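Local coordinates for DNA replication protein DnaC (Aquifex aeolicus, PDB 3ECC), which acts as a bacterial helicase loader in replication initiation and probably binds ATP through a P-loop nucleotide site, at residues I138-S143 with A159-E164; V152-D157 with L176-G181. All coordinates share one frame; numbering follows the deposited sequence.

Contact 1: I138-S143 with A159-E164; sequences ITTNYS and ASRLGE
Arg161 reaches from the last turn of helix 153-162 to the C-terminal end of strand 136-141, where its guanidinium meets the backbone of Asn141 and the hydroxyl of Thr140. The strand is the middle one of the parallel sheet of a P-loop ATPase. Asn141 belongs to the pocket of the bound beryllium fluoride, a place at the strand tip consistent with the sensor 1 position of AAA+ proteins.

The polar contact is a single weak hydrogen bond, from Arg161 NH2 to Asn141 O at 2.7 Å. The oxygen lies at the guanidinium edge, near but not in its plane, roughly beyond NH2 on the line from CZ, so neither N-H points straight at it and the N-H...O angle is only 120°. NH1 forms a salt bridge with Asp157 OD2 one turn back on the helix, the stronger partner, which probably fixes the rotation of the group. Ser143 OG adds a weak hydrogen bond to the same Asp157 oxygen, so strand exit and helix share one acceptor.

Packing is slight, with 94 Å² buried in all. Arg161 leaves the helix with CG between the backbone N and the carbonyl carbon (chi1 41°), then runs extended to NE and spans the gap from helix to strand. The backbones stay well separated, with the CA atoms of Asn141 and Arg161 11.5 Å apart. Thr140 also packs on Leu158 of the helix and on Val44 of the next strand. Its CB points toward the helix segment, and with OG1 anti to the backbone N (chi1 -175°) the hydroxyl lies at the guanidinium edge, in plane, where Thr140 OG1 stays 3.8 Å from Arg161 NH2.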
loop_
_atom_site.group_PDB
_atom_site.type_symbol
_atom_site.label_atom_id
_atom_site.label_comp_id
_atom_site.label_asym_id
_atom_site.label_seq_id
_atom_site.Cartn_x
_atom_site.Cartn_y
_atom_site.Cartn_z
ATOM N N ILE A 138 -1.098 0.562 1.107
ATOM C CA ILE A 138 -1.353 0.240 -0.290
ATOM C C ILE A 138 -1.582 1.520 -1.076
ATOM O O ILE A 138 -2.217 2.446 -0.588
ATOM C CB ILE A 138 -2.606 -0.669 -0.428
ATOM C CG1 ILE A 138 -2.352 -2.050 0.178
ATOM C CG2 ILE A 138 -3.046 -0.778 -1.890
ATOM C CD1 ILE A 138 -3.611 -2.793 0.531
ATOM N N THR A 139 -1.032 1.585 -2.280
ATOM C CA THR A 139 -1.431 2.614 -3.237
ATOM C C THR A 139 -1.989 1.934 -4.469
ATOM O O THR A 139 -1.467 0.913 -4.919
ATOM C CB THR A 139 -0.275 3.565 -3.633
ATOM O OG1 THR A 139 0.600 2.920 -4.567
ATOM C CG2 THR A 139 0.514 3.997 -2.409
ATOM N N THR A 140 -3.070 2.484 -4.998
ATOM C CA THR A 140 -3.774 1.844 -6.089
ATOM C C THR A 140 -4.377 2.867 -7.045
ATOM O O THR A 140 -4.646 4.017 -6.672
ATOM C CB THR A 140 -4.876 0.870 -5.565
ATOM O OG1 THR A 140 -5.461 0.165 -6.665
ATOM C CG2 THR A 140 -5.961 1.626 -4.795
ATOM N N ASN A 141 -4.596 2.440 -8.279
ATOM C CA ASN A 141 -5.198 3.300 -9.272
ATOM C C ASN A 141 -6.722 3.228 -9.305
ATOM O O ASN A 141 -7.300 2.149 -9.252
ATOM C CB ASN A 141 -4.636 2.972 -10.637
ATOM C CG ASN A 141 -3.922 4.137 -11.239
ATOM O OD1 ASN A 141 -4.531 5.165 -11.528
ATOM N ND2 ASN A 141 -2.614 4.007 -11.408
ATOM N N TYR A 142 -7.361 4.391 -9.392
ATOM C CA TYR A 142 -8.800 4.457 -9.621
ATOM C C TYR A 142 -9.101 5.069 -10.987
ATOM O O TYR A 142 -8.679 6.196 -11.282
ATOM C CB TYR A 142 -9.504 5.243 -8.514
ATOM C CG TYR A 142 -11.020 5.179 -8.586
ATOM C CD1 TYR A 142 -11.681 3.967 -8.820
ATOM C CD2 TYR A 142 -11.795 6.321 -8.392
ATOM C CE1 TYR A 142 -13.075 3.906 -8.891
ATOM C CE2 TYR A 142 -13.190 6.269 -8.448
ATOM C CZ TYR A 142 -13.823 5.062 -8.699
ATOM O OH TYR A 142 -15.205 5.009 -8.753
ATOM N N SER A 143 -9.824 4.310 -11.815
ATOM C CA SER A 143 -10.115 4.694 -13.204
ATOM C C SER A 143 -11.180 5.800 -13.336
ATOM O O SER A 143 -10.840 6.986 -13.451
ATOM C CB SER A 143 -10.501 3.459 -14.039
ATOM O OG SER A 143 -11.517 2.693 -13.403
ATOM N N ALA A 159 -12.046 -4.932 -6.711
ATOM C CA ALA A 159 -12.464 -6.323 -6.584
ATOM C C ALA A 159 -12.488 -7.043 -7.921
ATOM O O ALA A 159 -12.388 -8.267 -7.971
ATOM C CB ALA A 159 -13.825 -6.406 -5.924
ATOM N N SER A 160 -12.625 -6.282 -9.005
ATOM C CA SER A 160 -12.678 -6.863 -10.341
ATOM C C SER A 160 -11.360 -7.534 -10.707
ATOM O O SER A 160 -11.346 -8.553 -11.397
ATOM C CB SER A 160 -13.040 -5.797 -11.375
ATOM O OG SER A 160 -12.047 -4.791 -11.429
ATOM N N ARG A 161 -10.255 -6.962 -10.233
ATOM C CA ARG A 161 -8.927 -7.461 -10.574
ATOM C C ARG A 161 -8.232 -8.208 -9.440
ATOM O O ARG A 161 -7.168 -8.787 -9.641
ATOM C CB ARG A 161 -8.038 -6.325 -11.091
ATOM C CG ARG A 161 -8.181 -5.013 -10.342
ATOM C CD ARG A 161 -7.656 -3.838 -11.170
ATOM N NE ARG A 161 -7.395 -2.653 -10.343
ATOM C CZ ARG A 161 -8.054 -1.495 -10.439
ATOM N NH1 ARG A 161 -9.016 -1.341 -11.344
ATOM N NH2 ARG A 161 -7.744 -0.488 -9.628
ATOM N N LEU A 162 -8.837 -8.196 -8.254
ATOM C CA LEU A 162 -8.245 -8.836 -7.074
ATOM C C LEU A 162 -9.169 -9.857 -6.439
ATOM O O LEU A 162 -8.709 -10.805 -5.810
ATOM C CB LEU A 162 -7.856 -7.792 -6.021
ATOM C CG LEU A 162 -6.608 -6.925 -6.207
ATOM C CD1 LEU A 162 -6.303 -6.169 -4.921
ATOM C CD2 LEU A 162 -5.420 -7.770 -6.614
ATOM N N GLY A 163 -10.472 -9.649 -6.593
ATOM C CA GLY A 163 -11.473 -10.486 -5.947
ATOM C C GLY A 163 -12.136 -9.757 -4.799
ATOM O O GLY A 163 -11.549 -8.848 -4.217
ATOM N N GLU A 164 -13.365 -10.156 -4.476
ATOM C CA GLU A 164 -14.136 -9.564 -3.376
ATOM C C GLU A 164 -13.515 -9.814 -2.002
ATOM O O GLU A 164 -13.495 -8.924 -1.157
ATOM C CB GLU A 164 -15.564 -10.113 -3.375
ATOM C CG GLU A 164 -16.402 -9.723 -4.576
ATOM C CD GLU A 164 -16.784 -8.245 -4.571
ATOM O OE1 GLU A 164 -16.769 -7.619 -3.482
ATOM O OE2 GLU A 164 -17.099 -7.710 -5.662
#

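Contact 2: V152-D157 with L176-G181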
loop_
_atom_site.group_PDB
_atom_site.type_symbol
_atom_site.label_atom_id
_atom_site.label_comp_id
_atom_site.label_asym_id
_atom_site.label_seq_id
_atom_site.Cartn_x
_atom_site.Cartn_y
_atom_site.Cartn_z
ATOM N N VAL A 152 -17.746 2.553 -2.943
ATOM C CA VAL A 152 -17.878 1.097 -3.060
ATOM C C VAL A 152 -17.556 0.677 -4.504
ATOM O O VAL A 152 -17.443 -0.510 -4.811
ATOM C CB VAL A 152 -19.309 0.610 -2.655
ATOM C CG1 VAL A 152 -19.298 -0.870 -2.240
ATOM C CG2 VAL A 152 -19.869 1.465 -1.521
ATOM N N ARG A 153 -17.431 1.671 -5.381
ATOM C CA ARG A 153 -16.940 1.459 -6.733
ATOM C C ARG A 153 -15.409 1.409 -6.741
ATOM O O ARG A 153 -14.812 0.712 -7.563
ATOM C CB ARG A 153 -17.444 2.560 -7.663
ATOM C CG ARG A 153 -17.196 2.294 -9.141
ATOM C CD ARG A 153 -17.757 3.412 -9.994
ATOM N NE ARG A 153 -19.202 3.556 -9.818
ATOM C CZ ARG A 153 -19.924 4.540 -10.344
ATOM N NH1 ARG A 153 -19.340 5.479 -11.085
ATOM N NH2 ARG A 153 -21.232 4.586 -10.129
ATOM N N ILE A 154 -14.778 2.159 -5.831
ATOM C CA ILE A 154 -13.338 2.014 -5.549
ATOM C C ILE A 154 -13.071 0.613 -4.985
ATOM O O ILE A 154 -11.941 0.121 -5.007
ATOM C CB ILE A 154 -12.840 3.099 -4.543
ATOM C CG1 ILE A 154 -12.739 4.468 -5.230
ATOM C CG2 ILE A 154 -11.505 2.699 -3.923
ATOM C CD1 ILE A 154 -12.600 5.634 -4.277
ATOM N N SER A 155 -14.137 -0.017 -4.492
ATOM C CA SER A 155 -14.096 -1.381 -3.981
ATOM C C SER A 155 -14.446 -2.451 -5.042
ATOM O O SER A 155 -13.824 -3.515 -5.079
ATOM C CB SER A 155 -15.030 -1.499 -2.774
ATOM O OG SER A 155 -14.789 -0.445 -1.853
ATOM N N ALA A 156 -15.438 -2.164 -5.890
ATOM C CA ALA A 156 -15.846 -3.077 -6.977
ATOM C C ALA A 156 -14.883 -3.048 -8.177
ATOM O O ALA A 156 -14.704 -4.054 -8.868
ATOM C CB ALA A 156 -17.286 -2.778 -7.430
ATOM N N ASP A 157 -14.280 -1.888 -8.424
ATOM C CA ASP A 157 -13.244 -1.751 -9.439
ATOM C C ASP A 157 -11.972 -2.474 -9.005
ATOM O O ASP A 157 -11.330 -3.147 -9.804
ATOM C CB ASP A 157 -12.954 -0.275 -9.696
ATOM C CG ASP A 157 -12.066 -0.050 -10.904
ATOM O OD1 ASP A 157 -12.451 -0.438 -12.032
ATOM O OD2 ASP A 157 -10.992 0.558 -10.725
ATOM N N LEU A 176 -9.260 4.447 4.140
ATOM C CA LEU A 176 -9.196 4.882 2.748
ATOM C C LEU A 176 -8.957 6.386 2.637
ATOM O O LEU A 176 -9.655 7.182 3.262
ATOM C CB LEU A 176 -10.471 4.490 1.997
ATOM C CG LEU A 176 -10.419 4.549 0.463
ATOM C CD1 LEU A 176 -9.902 3.226 -0.122
ATOM C CD2 LEU A 176 -11.790 4.905 -0.120
ATOM N N LEU A 177 -7.975 6.764 1.828
ATOM C CA LEU A 177 -7.695 8.173 1.570
ATOM C C LEU A 177 -7.664 8.467 0.075
ATOM O O LEU A 177 -6.695 8.157 -0.612
ATOM C CB LEU A 177 -6.371 8.594 2.222
ATOM C CG LEU A 177 -6.332 8.720 3.755
ATOM C CD1 LEU A 177 -4.894 8.760 4.250
ATOM C CD2 LEU A 177 -7.103 9.943 4.253
ATOM N N VAL A 178 -8.730 9.064 -0.434
ATOM C CA VAL A 178 -8.756 9.419 -1.836
ATOM C C VAL A 178 -7.987 10.699 -2.093
ATOM O O VAL A 178 -8.116 11.677 -1.356
ATOM C CB VAL A 178 -10.169 9.560 -2.363
ATOM C CG1 VAL A 178 -10.135 9.828 -3.850
ATOM C CG2 VAL A 178 -10.936 8.296 -2.078
ATOM N N ILE A 179 -7.173 10.681 -3.143
ATOM C CA ILE A 179 -6.352 11.823 -3.509
ATOM C C ILE A 179 -6.702 12.276 -4.914
ATOM O O ILE A 179 -6.658 11.490 -5.862
ATOM C CB ILE A 179 -4.866 11.474 -3.417
ATOM C CG1 ILE A 179 -4.540 11.008 -2.004
ATOM C CG2 ILE A 179 -4.010 12.661 -3.803
ATOM C CD1 ILE A 179 -3.123 10.647 -1.835
ATOM N N LYS A 180 -7.066 13.549 -5.041
ATOM C CA LYS A 180 -7.684 14.038 -6.264
ATOM C C LYS A 180 -6.964 15.221 -6.894
ATOM O O LYS A 180 -7.596 16.136 -7.410
ATOM C CB LYS A 180 -9.156 14.370 -6.020
ATOM C CG LYS A 180 -9.998 13.149 -5.737
ATOM C CD LYS A 180 -11.425 13.313 -6.253
ATOM C CE LYS A 180 -12.271 14.163 -5.308
ATOM N NZ LYS A 180 -12.755 13.382 -4.127
ATOM N N GLY A 181 -5.639 15.195 -6.875
ATOM C CA GLY A 181 -4.862 16.226 -7.565
ATOM C C GLY A 181 -5.063 16.185 -9.076
ATOM O O GLY A 181 -5.425 15.149 -9.638
#
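Ile154, buried in the first turn of helix 153-162, meets Leu176 and Val178 of strand 174-178 with both arms of its branched side chain. The longer arm ends against the valine, Ile154 CD1 lying 3.8 Å from Val178 CG2. The shorter arm faces the leucine, with Ile154 CG2 at 4.2 Å from Leu176 CD1. Leu176 CD2 stands 4.3 Å from Ile154 CD1, so the forked end of the leucine spans both isoleucine branches. No hydrogen bond joins the segments; the contact is purely apolar, and the 111 Å² buried is divided among these three residues.

The torsions set this fork. In Ile154, CG2 is anti to the backbone N while CG1 lies beside it (chi1 -74°), and chi2 of 166° carries CD1 outward to the valine. Leu176 and Val178 are two residues apart in the strand, so their side chains emerge on the same face of the sheet. They also touch each other, Leu176 CD2 and Val178 CG2 being 4.0 Å apart.

Further out, backbone hydrogen bonds from Ala156 N to Val152 O and from Asp157 N to Arg153 O build the turn that carries Ile154. On the strand side, Leu177 and Ile179 are paired through their backbones with Thr42 and Val44, which holds the edge strand against strand 40-45.

This is helix-on-sheet packing in the alpha/beta core of the ATPase. Helix 153-162 lies over one face, where Ile154 also touches Val44 of strand 40-45. The alternate strand residue Leu177 packs instead on Thr25 of helix 17-31.

How the contacts relate
Of the parts joined here, strand 136-141 comes first along the chain, and its exit leads through a partly unmodelled loop into helix 153-162. Contact 1 closes this excursion at the far end of the helix. Contact 2 starts within it, at the first helical turns, and closes only after helix 164-173 has led the chain back into strand 174-178. The two closures therefore cross rather than nest. Helix 153-162 serves both, its start tied to the edge strand and its end to the central strand, with strand 40-45 lying between those two in the sheet. Tyr142 bridges the contacts directly, its CZ packing 3.7 Å from Ile154 CG1.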